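Local structure of adhesin YadA (Yersinia enterocolitica, 1P9H) at residues Gly125-Ala136 with Ser139-Ala150; Leu91-Tyr102 with Ala105-Gly116. The protein binds collagen at the bacterial surface and promotes attachment to and invasion of eukaryotic cells, the trimeric head domain described here being its collagen-binding part. All coordinates share one frame; numbering follows the deposited sequence.

Interaction 1: residues Gly125-Ala136 with Ser139-Ala150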
loop_
_atom_site.group_PDB
_atom_site.type_symbol
_atom_site.label_atom_id
_atom_site.label_comp_id
_atom_site.label_asym_id
_atom_site.label_seq_id
_atom_site.Cartn_x
_atom_site.Cartn_y
_atom_site.Cartn_z
ATOM N N GLY A 125 9.920 5.513 -6.180
ATOM C CA GLY A 125 8.560 5.944 -6.434
ATOM C C GLY A 125 7.540 5.113 -5.682
ATOM O O GLY A 125 7.891 4.195 -4.937
ATOM N N VAL A 126 6.270 5.450 -5.873
ATOM C CA VAL A 126 5.175 4.731 -5.236
ATOM C C VAL A 126 4.059 4.536 -6.248
ATOM O O VAL A 126 3.584 5.495 -6.855
ATOM C CB VAL A 126 4.594 5.511 -4.036
ATOM C CG1 VAL A 126 3.352 4.795 -3.508
ATOM C CG2 VAL A 126 5.637 5.643 -2.936
ATOM N N ALA A 127 3.657 3.284 -6.440
ATOM C CA ALA A 127 2.573 2.959 -7.354
ATOM C C ALA A 127 1.624 2.036 -6.605
ATOM O O ALA A 127 2.019 0.957 -6.172
ATOM C CB ALA A 127 3.115 2.260 -8.606
ATOM N N VAL A 128 0.386 2.482 -6.418
ATOM C CA VAL A 128 -0.612 1.668 -5.737
ATOM C C VAL A 128 -1.861 1.618 -6.601
ATOM O O VAL A 128 -2.440 2.654 -6.930
ATOM C CB VAL A 128 -0.993 2.243 -4.356
ATOM C CG1 VAL A 128 -1.997 1.315 -3.676
ATOM C CG2 VAL A 128 0.243 2.385 -3.483
ATOM N N GLY A 129 -2.267 0.408 -6.971
ATOM C CA GLY A 129 -3.442 0.241 -7.804
ATOM C C GLY A 129 -3.150 -0.654 -8.989
ATOM O O GLY A 129 -2.012 -0.733 -9.458
ATOM N N PHE A 130 -4.176 -1.341 -9.474
ATOM C CA PHE A 130 -4.016 -2.218 -10.621
ATOM C C PHE A 130 -3.509 -1.404 -11.810
ATOM O O PHE A 130 -4.100 -0.393 -12.178
ATOM C CB PHE A 130 -5.357 -2.882 -10.954
ATOM C CG PHE A 130 -5.281 -3.880 -12.073
ATOM C CD1 PHE A 130 -5.327 -3.466 -13.400
ATOM C CD2 PHE A 130 -5.162 -5.240 -11.799
ATOM C CE1 PHE A 130 -5.256 -4.394 -14.441
ATOM C CE2 PHE A 130 -5.090 -6.174 -12.832
ATOM C CZ PHE A 130 -5.138 -5.748 -14.154
ATOM N N ASN A 131 -2.400 -1.849 -12.392
ATOM C CA ASN A 131 -1.797 -1.191 -13.550
ATOM C C ASN A 131 -1.361 0.257 -13.316
ATOM O O ASN A 131 -1.245 1.035 -14.265
ATOM C CB ASN A 131 -2.753 -1.257 -14.748
ATOM C CG ASN A 131 -2.061 -0.950 -16.061
ATOM O OD1 ASN A 131 -0.990 -1.488 -16.347
ATOM N ND2 ASN A 131 -2.672 -0.091 -16.870
ATOM N N SER A 132 -1.124 0.623 -12.060
ATOM C CA SER A 132 -0.659 1.973 -11.748
ATOM C C SER A 132 0.789 2.067 -12.226
ATOM O O SER A 132 1.526 1.077 -12.190
ATOM C CB SER A 132 -0.749 2.243 -10.239
ATOM O OG SER A 132 -0.026 1.287 -9.481
ATOM N N LYS A 133 1.199 3.249 -12.678
ATOM C CA LYS A 133 2.551 3.431 -13.195
ATOM C C LYS A 133 3.219 4.728 -12.745
ATOM O O LYS A 133 2.820 5.817 -13.155
ATOM C CB LYS A 133 2.529 3.408 -14.730
ATOM C CG LYS A 133 1.977 2.138 -15.358
ATOM C CD LYS A 133 1.838 2.320 -16.867
ATOM C CE LYS A 133 1.235 1.095 -17.537
ATOM N NZ LYS A 133 2.139 -0.083 -17.464
ATOM N N ALA A 134 4.236 4.600 -11.901
ATOM C CA ALA A 134 4.997 5.747 -11.416
ATOM C C ALA A 134 6.293 5.694 -12.218
ATOM O O ALA A 134 7.337 5.274 -11.713
ATOM C CB ALA A 134 5.281 5.596 -9.928
ATOM N N ASP A 135 6.212 6.117 -13.476
ATOM C CA ASP A 135 7.352 6.071 -14.388
ATOM C C ASP A 135 8.479 7.049 -14.109
ATOM O O ASP A 135 9.637 6.763 -14.418
ATOM C CB ASP A 135 6.880 6.253 -15.832
ATOM C CG ASP A 135 6.128 5.045 -16.363
ATOM O OD1 ASP A 135 6.059 4.013 -15.660
ATOM O OD2 ASP A 135 5.608 5.125 -17.494
ATOM N N ALA A 136 8.155 8.206 -13.547
ATOM C CA ALA A 136 9.185 9.184 -13.234
ATOM C C ALA A 136 9.782 8.801 -11.888
ATOM O O ALA A 136 9.070 8.347 -10.996
ATOM C CB ALA A 136 8.584 10.583 -13.169
ATOM N N SER A 139 8.198 9.552 -8.335
ATOM C CA SER A 139 6.797 9.897 -8.562
ATOM C C SER A 139 5.845 9.023 -7.751
ATOM O O SER A 139 6.247 8.009 -7.173
ATOM C CB SER A 139 6.453 9.808 -10.055
ATOM O OG SER A 139 6.599 8.489 -10.554
ATOM N N VAL A 140 4.582 9.436 -7.705
ATOM C CA VAL A 140 3.542 8.727 -6.962
ATOM C C VAL A 140 2.306 8.576 -7.838
ATOM O O VAL A 140 1.790 9.558 -8.363
ATOM C CB VAL A 140 3.141 9.510 -5.685
ATOM C CG1 VAL A 140 1.971 8.824 -4.985
ATOM C CG2 VAL A 140 4.333 9.617 -4.744
ATOM N N ALA A 141 1.840 7.340 -7.989
ATOM C CA ALA A 141 0.656 7.059 -8.788
ATOM C C ALA A 141 -0.275 6.188 -7.957
ATOM O O ALA A 141 0.039 5.027 -7.687
ATOM C CB ALA A 141 1.050 6.337 -10.076
ATOM N N ILE A 142 -1.409 6.751 -7.545
ATOM C CA ILE A 142 -2.380 6.024 -6.729
ATOM C C ILE A 142 -3.703 5.901 -7.467
ATOM O O ILE A 142 -4.332 6.908 -7.795
ATOM C CB ILE A 142 -2.659 6.748 -5.383
ATOM C CG1 ILE A 142 -1.346 7.087 -4.669
ATOM C CG2 ILE A 142 -3.531 5.868 -4.494
ATOM C CD1 ILE A 142 -0.520 5.881 -4.259
ATOM N N GLY A 143 -4.126 4.665 -7.717
ATOM C CA GLY A 143 -5.376 4.435 -8.411
ATOM C C GLY A 143 -5.199 3.564 -9.636
ATOM O O GLY A 143 -4.106 3.493 -10.209
ATOM N N HIS A 144 -6.270 2.885 -10.035
ATOM C CA HIS A 144 -6.230 2.029 -11.215
ATOM C C HIS A 144 -5.762 2.811 -12.440
ATOM O O HIS A 144 -6.328 3.846 -12.784
ATOM C CB HIS A 144 -7.614 1.445 -11.502
ATOM C CG HIS A 144 -7.760 0.911 -12.893
ATOM N ND1 HIS A 144 -8.604 1.478 -13.823
ATOM C CD2 HIS A 144 -7.150 -0.123 -13.520
ATOM C CE1 HIS A 144 -8.509 0.818 -14.963
ATOM N NE2 HIS A 144 -7.633 -0.159 -14.806
ATOM N N SER A 145 -4.730 2.293 -13.096
ATOM C CA SER A 145 -4.171 2.907 -14.291
ATOM C C SER A 145 -3.776 4.373 -14.138
ATOM O O SER A 145 -3.804 5.137 -15.105
ATOM C CB SER A 145 -5.135 2.732 -15.469
ATOM O OG SER A 145 -5.173 1.368 -15.869
ATOM N N SER A 146 -3.416 4.767 -12.917
ATOM C CA SER A 146 -2.955 6.130 -12.681
ATOM C C SER A 146 -1.579 6.155 -13.333
ATOM O O SER A 146 -0.903 5.125 -13.404
ATOM C CB SER A 146 -2.865 6.427 -11.177
ATOM O OG SER A 146 -2.115 5.448 -10.479
ATOM N N HIS A 147 -1.139 7.315 -13.804
ATOM C CA HIS A 147 0.131 7.344 -14.503
ATOM C C HIS A 147 0.887 8.658 -14.468
ATOM O O HIS A 147 0.350 9.709 -14.822
ATOM C CB HIS A 147 -0.131 6.928 -15.960
ATOM C CG HIS A 147 1.077 6.967 -16.844
ATOM N ND1 HIS A 147 2.312 6.505 -16.448
ATOM C CD2 HIS A 147 1.218 7.358 -18.134
ATOM C CE1 HIS A 147 3.162 6.607 -17.454
ATOM N NE2 HIS A 147 2.525 7.121 -18.490
ATOM N N VAL A 148 2.132 8.588 -14.010
ATOM C CA VAL A 148 3.010 9.747 -13.997
ATOM C C VAL A 148 4.062 9.414 -15.046
ATOM O O VAL A 148 4.873 8.504 -14.856
ATOM C CB VAL A 148 3.702 9.955 -12.634
ATOM C CG1 VAL A 148 4.652 11.156 -12.719
ATOM C CG2 VAL A 148 2.661 10.191 -11.548
ATOM N N ALA A 149 4.028 10.129 -16.166
ATOM C CA ALA A 149 4.975 9.896 -17.248
ATOM C C ALA A 149 6.409 10.115 -16.776
ATOM O O ALA A 149 6.665 10.930 -15.889
ATOM C CB ALA A 149 4.654 10.808 -18.420
ATOM N N ALA A 150 7.341 9.389 -17.387
ATOM C CA ALA A 150 8.749 9.454 -17.015
ATOM C C ALA A 150 9.391 10.840 -17.011
ATOM O O ALA A 150 10.381 11.056 -16.314
ATOM C CB ALA A 150 9.557 8.512 -17.909
HETATM O O HOH W 1 -1.024 3.390 -15.604
#

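Interaction 2: residues Leu91-Tyr102 with Ala105-Gly116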
loop_
_atom_site.group_PDB
_atom_site.type_symbol
_atom_site.label_atom_id
_atom_site.label_comp_id
_atom_site.label_asym_id
_atom_site.label_seq_id
_atom_site.Cartn_x
_atom_site.Cartn_y
_atom_site.Cartn_z
ATOM N N LEU A 91 5.081 -13.842 -10.345
ATOM C CA LEU A 91 5.807 -13.005 -11.296
ATOM C C LEU A 91 6.085 -11.589 -10.797
ATOM O O LEU A 91 6.362 -10.684 -11.584
ATOM C CB LEU A 91 5.068 -12.960 -12.639
ATOM C CG LEU A 91 4.886 -14.327 -13.306
ATOM C CD1 LEU A 91 4.171 -14.162 -14.639
ATOM C CD2 LEU A 91 6.244 -14.982 -13.513
ATOM N N SER A 92 6.008 -11.403 -9.481
ATOM C CA SER A 92 6.276 -10.102 -8.870
ATOM C C SER A 92 7.791 -9.939 -8.792
ATOM O O SER A 92 8.502 -10.892 -8.474
ATOM C CB SER A 92 5.669 -10.048 -7.464
ATOM O OG SER A 92 5.919 -8.800 -6.839
ATOM N N LYS A 93 8.296 -8.740 -9.075
ATOM C CA LYS A 93 9.732 -8.532 -9.036
ATOM C C LYS A 93 10.209 -7.214 -8.442
ATOM O O LYS A 93 9.830 -6.127 -8.881
ATOM C CB LYS A 93 10.347 -8.753 -10.429
ATOM C CG LYS A 93 9.768 -7.933 -11.563
ATOM C CD LYS A 93 10.376 -8.383 -12.897
ATOM C CE LYS A 93 9.961 -7.490 -14.056
ATOM N NZ LYS A 93 8.506 -7.590 -14.357
ATOM N N ALA A 94 11.026 -7.342 -7.404
ATOM C CA ALA A 94 11.628 -6.210 -6.715
ATOM C C ALA A 94 13.023 -6.199 -7.328
ATOM O O ALA A 94 13.866 -7.037 -6.998
ATOM C CB ALA A 94 11.687 -6.481 -5.215
ATOM N N LEU A 95 13.251 -5.244 -8.224
ATOM C CA LEU A 95 14.494 -5.147 -8.988
ATOM C C LEU A 95 15.644 -4.308 -8.460
ATOM O O LEU A 95 16.620 -4.082 -9.174
ATOM C CB LEU A 95 14.156 -4.675 -10.402
ATOM C CG LEU A 95 13.104 -5.506 -11.138
ATOM C CD1 LEU A 95 12.782 -4.855 -12.475
ATOM C CD2 LEU A 95 13.611 -6.920 -11.332
ATOM N N GLY A 96 15.541 -3.843 -7.224
ATOM C CA GLY A 96 16.611 -3.045 -6.664
ATOM C C GLY A 96 16.628 -3.169 -5.159
ATOM O O GLY A 96 15.693 -3.704 -4.570
ATOM N N ASP A 97 17.694 -2.684 -4.532
ATOM C CA ASP A 97 17.793 -2.756 -3.084
ATOM C C ASP A 97 16.591 -2.100 -2.416
ATOM O O ASP A 97 16.103 -1.063 -2.870
ATOM C CB ASP A 97 19.068 -2.066 -2.592
ATOM C CG ASP A 97 20.332 -2.764 -3.052
ATOM O OD1 ASP A 97 20.256 -3.938 -3.477
ATOM O OD2 ASP A 97 21.411 -2.136 -2.970
ATOM N N SER A 98 16.115 -2.731 -1.346
ATOM C CA SER A 98 15.001 -2.225 -0.551
ATOM C C SER A 98 13.647 -2.082 -1.241
ATOM O O SER A 98 12.679 -1.665 -0.612
ATOM C CB SER A 98 15.382 -0.878 0.065
ATOM O OG SER A 98 16.583 -0.991 0.811
ATOM N N ALA A 99 13.569 -2.425 -2.520
ATOM C CA ALA A 99 12.308 -2.314 -3.244
ATOM C C ALA A 99 11.267 -3.273 -2.680
ATOM O O ALA A 99 11.606 -4.355 -2.201
ATOM C CB ALA A 99 12.529 -2.606 -4.728
ATOM N N VAL A 100 10.005 -2.861 -2.714
ATOM C CA VAL A 100 8.931 -3.725 -2.244
ATOM C C VAL A 100 7.851 -3.786 -3.310
ATOM O O VAL A 100 7.459 -2.766 -3.886
ATOM C CB VAL A 100 8.304 -3.240 -0.907
ATOM C CG1 VAL A 100 9.389 -3.074 0.144
ATOM C CG2 VAL A 100 7.540 -1.945 -1.107
ATOM N N THR A 101 7.392 -4.998 -3.598
ATOM C CA THR A 101 6.347 -5.215 -4.590
ATOM C C THR A 101 5.337 -6.205 -4.037
ATOM O O THR A 101 5.708 -7.179 -3.381
ATOM C CB THR A 101 6.910 -5.781 -5.916
ATOM O OG1 THR A 101 7.680 -6.959 -5.649
ATOM C CG2 THR A 101 7.779 -4.753 -6.611
ATOM N N TYR A 102 4.061 -5.951 -4.299
ATOM C CA TYR A 102 3.002 -6.827 -3.816
ATOM C C TYR A 102 1.914 -6.947 -4.864
ATOM O O TYR A 102 1.228 -5.972 -5.160
ATOM C CB TYR A 102 2.422 -6.237 -2.527
ATOM C CG TYR A 102 1.523 -7.164 -1.750
ATOM C CD1 TYR A 102 0.146 -6.933 -1.671
ATOM C CD2 TYR A 102 2.051 -8.249 -1.060
ATOM C CE1 TYR A 102 -0.678 -7.767 -0.914
ATOM C CE2 TYR A 102 1.240 -9.089 -0.304
ATOM C CZ TYR A 102 -0.119 -8.842 -0.232
ATOM O OH TYR A 102 -0.909 -9.659 0.544
ATOM N N ALA A 105 2.632 -9.822 -11.118
ATOM C CA ALA A 105 3.341 -9.035 -12.120
ATOM C C ALA A 105 3.616 -7.590 -11.717
ATOM O O ALA A 105 3.709 -6.707 -12.575
ATOM C CB ALA A 105 2.573 -9.072 -13.443
ATOM N N SER A 106 3.741 -7.347 -10.418
ATOM C CA SER A 106 4.044 -6.009 -9.928
ATOM C C SER A 106 5.559 -5.843 -10.037
ATOM O O SER A 106 6.304 -6.814 -9.893
ATOM C CB SER A 106 3.566 -5.848 -8.480
ATOM O OG SER A 106 4.064 -6.880 -7.646
ATOM N N THR A 107 6.016 -4.620 -10.297
ATOM C CA THR A 107 7.441 -4.357 -10.467
ATOM C C THR A 107 7.885 -3.067 -9.791
ATOM O O THR A 107 7.210 -2.044 -9.883
ATOM C CB THR A 107 7.795 -4.252 -11.967
ATOM O OG1 THR A 107 7.334 -5.422 -12.650
ATOM C CG2 THR A 107 9.300 -4.120 -12.158
ATOM N N ALA A 108 9.033 -3.114 -9.123
ATOM C CA ALA A 108 9.552 -1.932 -8.449
ATOM C C ALA A 108 11.067 -1.846 -8.497
ATOM O O ALA A 108 11.768 -2.818 -8.210
ATOM C CB ALA A 108 9.087 -1.901 -6.989
ATOM N N GLN A 109 11.571 -0.676 -8.872
ATOM C CA GLN A 109 13.007 -0.449 -8.928
ATOM C C GLN A 109 13.490 -0.107 -7.525
ATOM O O GLN A 109 12.695 -0.047 -6.588
ATOM C CB GLN A 109 13.331 0.702 -9.882
ATOM C CG GLN A 109 13.046 0.399 -11.343
ATOM C CD GLN A 109 13.794 -0.824 -11.830
ATOM O OE1 GLN A 109 14.995 -0.962 -11.601
ATOM N NE2 GLN A 109 13.088 -1.718 -12.513
ATOM N N LYS A 110 14.791 0.123 -7.386
ATOM C CA LYS A 110 15.377 0.454 -6.091
ATOM C C LYS A 110 14.588 1.458 -5.252
ATOM O O LYS A 110 14.152 2.497 -5.749
ATOM C CB LYS A 110 16.805 0.976 -6.281
ATOM C CG LYS A 110 17.487 1.381 -4.984
ATOM C CD LYS A 110 18.927 1.816 -5.218
ATOM C CE LYS A 110 19.577 2.259 -3.917
ATOM N NZ LYS A 110 21.012 2.610 -4.101
ATOM N N ASP A 111 14.418 1.129 -3.972
ATOM C CA ASP A 111 13.713 1.973 -3.008
ATOM C C ASP A 111 12.279 2.321 -3.389
ATOM O O ASP A 111 11.696 3.255 -2.839
ATOM C CB ASP A 111 14.490 3.270 -2.760
ATOM C CG ASP A 111 15.866 3.025 -2.170
ATOM O OD1 ASP A 111 16.084 1.944 -1.581
ATOM O OD2 ASP A 111 16.729 3.921 -2.286
ATOM N N GLY A 112 11.707 1.561 -4.313
ATOM C CA GLY A 112 10.347 1.834 -4.733
ATOM C C GLY A 112 9.296 0.984 -4.046
ATOM O O GLY A 112 9.614 0.032 -3.334
ATOM N N VAL A 113 8.038 1.350 -4.261
ATOM C CA VAL A 113 6.893 0.632 -3.706
ATOM C C VAL A 113 5.876 0.423 -4.828
ATOM O O VAL A 113 5.436 1.387 -5.455
ATOM C CB VAL A 113 6.204 1.442 -2.575
ATOM C CG1 VAL A 113 4.901 0.759 -2.155
ATOM C CG2 VAL A 113 7.138 1.585 -1.383
ATOM N N ALA A 114 5.520 -0.829 -5.102
ATOM C CA ALA A 114 4.524 -1.127 -6.132
ATOM C C ALA A 114 3.526 -2.113 -5.539
ATOM O O ALA A 114 3.866 -3.265 -5.276
ATOM C CB ALA A 114 5.189 -1.719 -7.375
ATOM N N ILE A 115 2.299 -1.647 -5.325
ATOM C CA ILE A 115 1.245 -2.466 -4.726
ATOM C C ILE A 115 0.064 -2.618 -5.678
ATOM O O ILE A 115 -0.540 -1.627 -6.092
ATOM C CB ILE A 115 0.734 -1.818 -3.417
ATOM C CG1 ILE A 115 1.912 -1.461 -2.503
ATOM C CG2 ILE A 115 -0.229 -2.761 -2.710
ATOM C CD1 ILE A 115 2.755 -2.651 -2.070
ATOM N N GLY A 116 -0.264 -3.862 -6.016
ATOM C CA GLY A 116 -1.368 -4.123 -6.920
ATOM C C GLY A 116 -0.882 -4.899 -8.125
ATOM O O GLY A 116 0.284 -4.789 -8.505
HETATM O O HOH W 2 6.607 -8.178 -12.524
HETATM O O HOH W 3 17.358 -2.865 -11.725
HETATM O O HOH W 4 21.145 0.398 -1.549
HETATM O O HOH W 5 10.810 0.348 -0.522
HETATM O O HOH W 6 18.242 1.006 -0.361
#

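Interaction 1: residues Gly125-Ala136 with Ser139-Ala150
Val126-Val128 and Val140-Ile142 run parallel, their short axes 4.7 Å apart and only 7° from alignment, and Lys133-Ala134 pairs with His147-Val148 in the same sense, so two successive turns of the left-handed beta-roll stack in register. Backbone hydrogen bonds link the two turns along both strand pairs, Gly143 N lying 2.7 Å from Val128 O. On the face carrying the valines, CD1 of Ile142 lies 3.7 Å from CG2 of Val128; the two side chains run side by side, and CG1 of Ile142, set anti to its carbonyl carbon (chi1 -51°), carries CD1 back over the preceding strand. On the opposite face small groups suffice: CB of Ala141 faces CB of Ala134 at 4.3 Å, joining the two walls of the roll.

The type II turns Gly129-Ser132 and Gly143-Ser146 repeat one design, in which the last serine's OG and N both reach the first glycine's carbonyl from the same side of its plane; Ser132 OG lies 2.8 Å from Gly129 O. Between the turns, ND2 of Asn131 gives Ser145 OG a 172° bond at 3.1 Å, lying in its own amide plane, and a water donates to both Asn131 O and Ser146 O. Phe130 and His144 extend alongside each other, CD1 of Phe130 3.8 Å from CD2 of His144, while ND1 of His144 bonds Asp160. The His147 ring turns its edge to Lys133 O, where ND1 makes a weak bond of 3.4 Å.

Strand 113-115 flanks Val126-Val128, and strand 156-158 lies beyond Val140-Ile142. The valine-isoleucine face meets Val126, Val128, Val140 and Ile142 of the neighbouring subunits, placing it in the trimer's hydrophobic interior.

Interaction 2: residues Leu91-Tyr102 with Ala105-Gly116
Lys93 meets Thr107 across two successive turns of the roll, where strands 93-94 and 107-108 pair in parallel. From its CB, CG takes the position between the backbone N and the carbonyl carbon (chi1 55°), which brings it 3.7 Å from Thr107 OG1. The chain then runs extended until chi4 bends it; CE lies 3.6 Å from Thr107 OG1, and NZ ends 3.0 Å from that same oxygen. A water accepts from NZ and from Thr107 OG1 and donates to Leu91 O and Ser106 O, bridging the turns.

Further in, OG of Ser92, in one of two modelled conformers, lies 2.8 Å from Ser106 OG and is hydrogen-bonded to Thr101 OG1, also one of two conformers; the protons' course is unsettled. Ser106 OG also bonds Gly103 O. Strands 100-102 and 113-115 lie 4.7 Å apart at 4°, their bridges offset by one residue from those of the first pair. Here CG2 of Val100 and CG2 of Val113 touch at 3.6 Å, side by side, and CD1 of Ile115 packs against CB of Tyr102 at 3.6 Å. The Tyr102 hydroxyl bonds Thr101 O of the second subunit, its ring meeting Tyr102 of neighbouring subunits edge-to-face.

The chemistry thus divides by face: water bridges the turns on the partly exposed Lys93-Thr107 face, hydroxyls gather inside the roll, and on the Val100-Tyr102 face apolar groups and the Tyr102 hydroxyl join the subunits.

In the fold
Interaction 2 precedes interaction 1 along the chain, and they lie about 13 Å apart, centre to centre. They touch directly: strand 113-115, which closes interaction 2, neighbours strand 126-128, which opens interaction 1, with Ala127 N 2.8 Å from Val113 O and Ala127 O 2.8 Å from Ile115 N, both probable hydrogen bonds. Strands 107-108 and 133-134 also belong to one parallel sheet, separated in it by strand 120-121. Each contact therefore spans both walls of the same left-handed roll. Both also touch the third subunit, so the same turns that stack within the chain also contribute to the trimer interface, consistent with a compact head carried on a coiled-coil stalk.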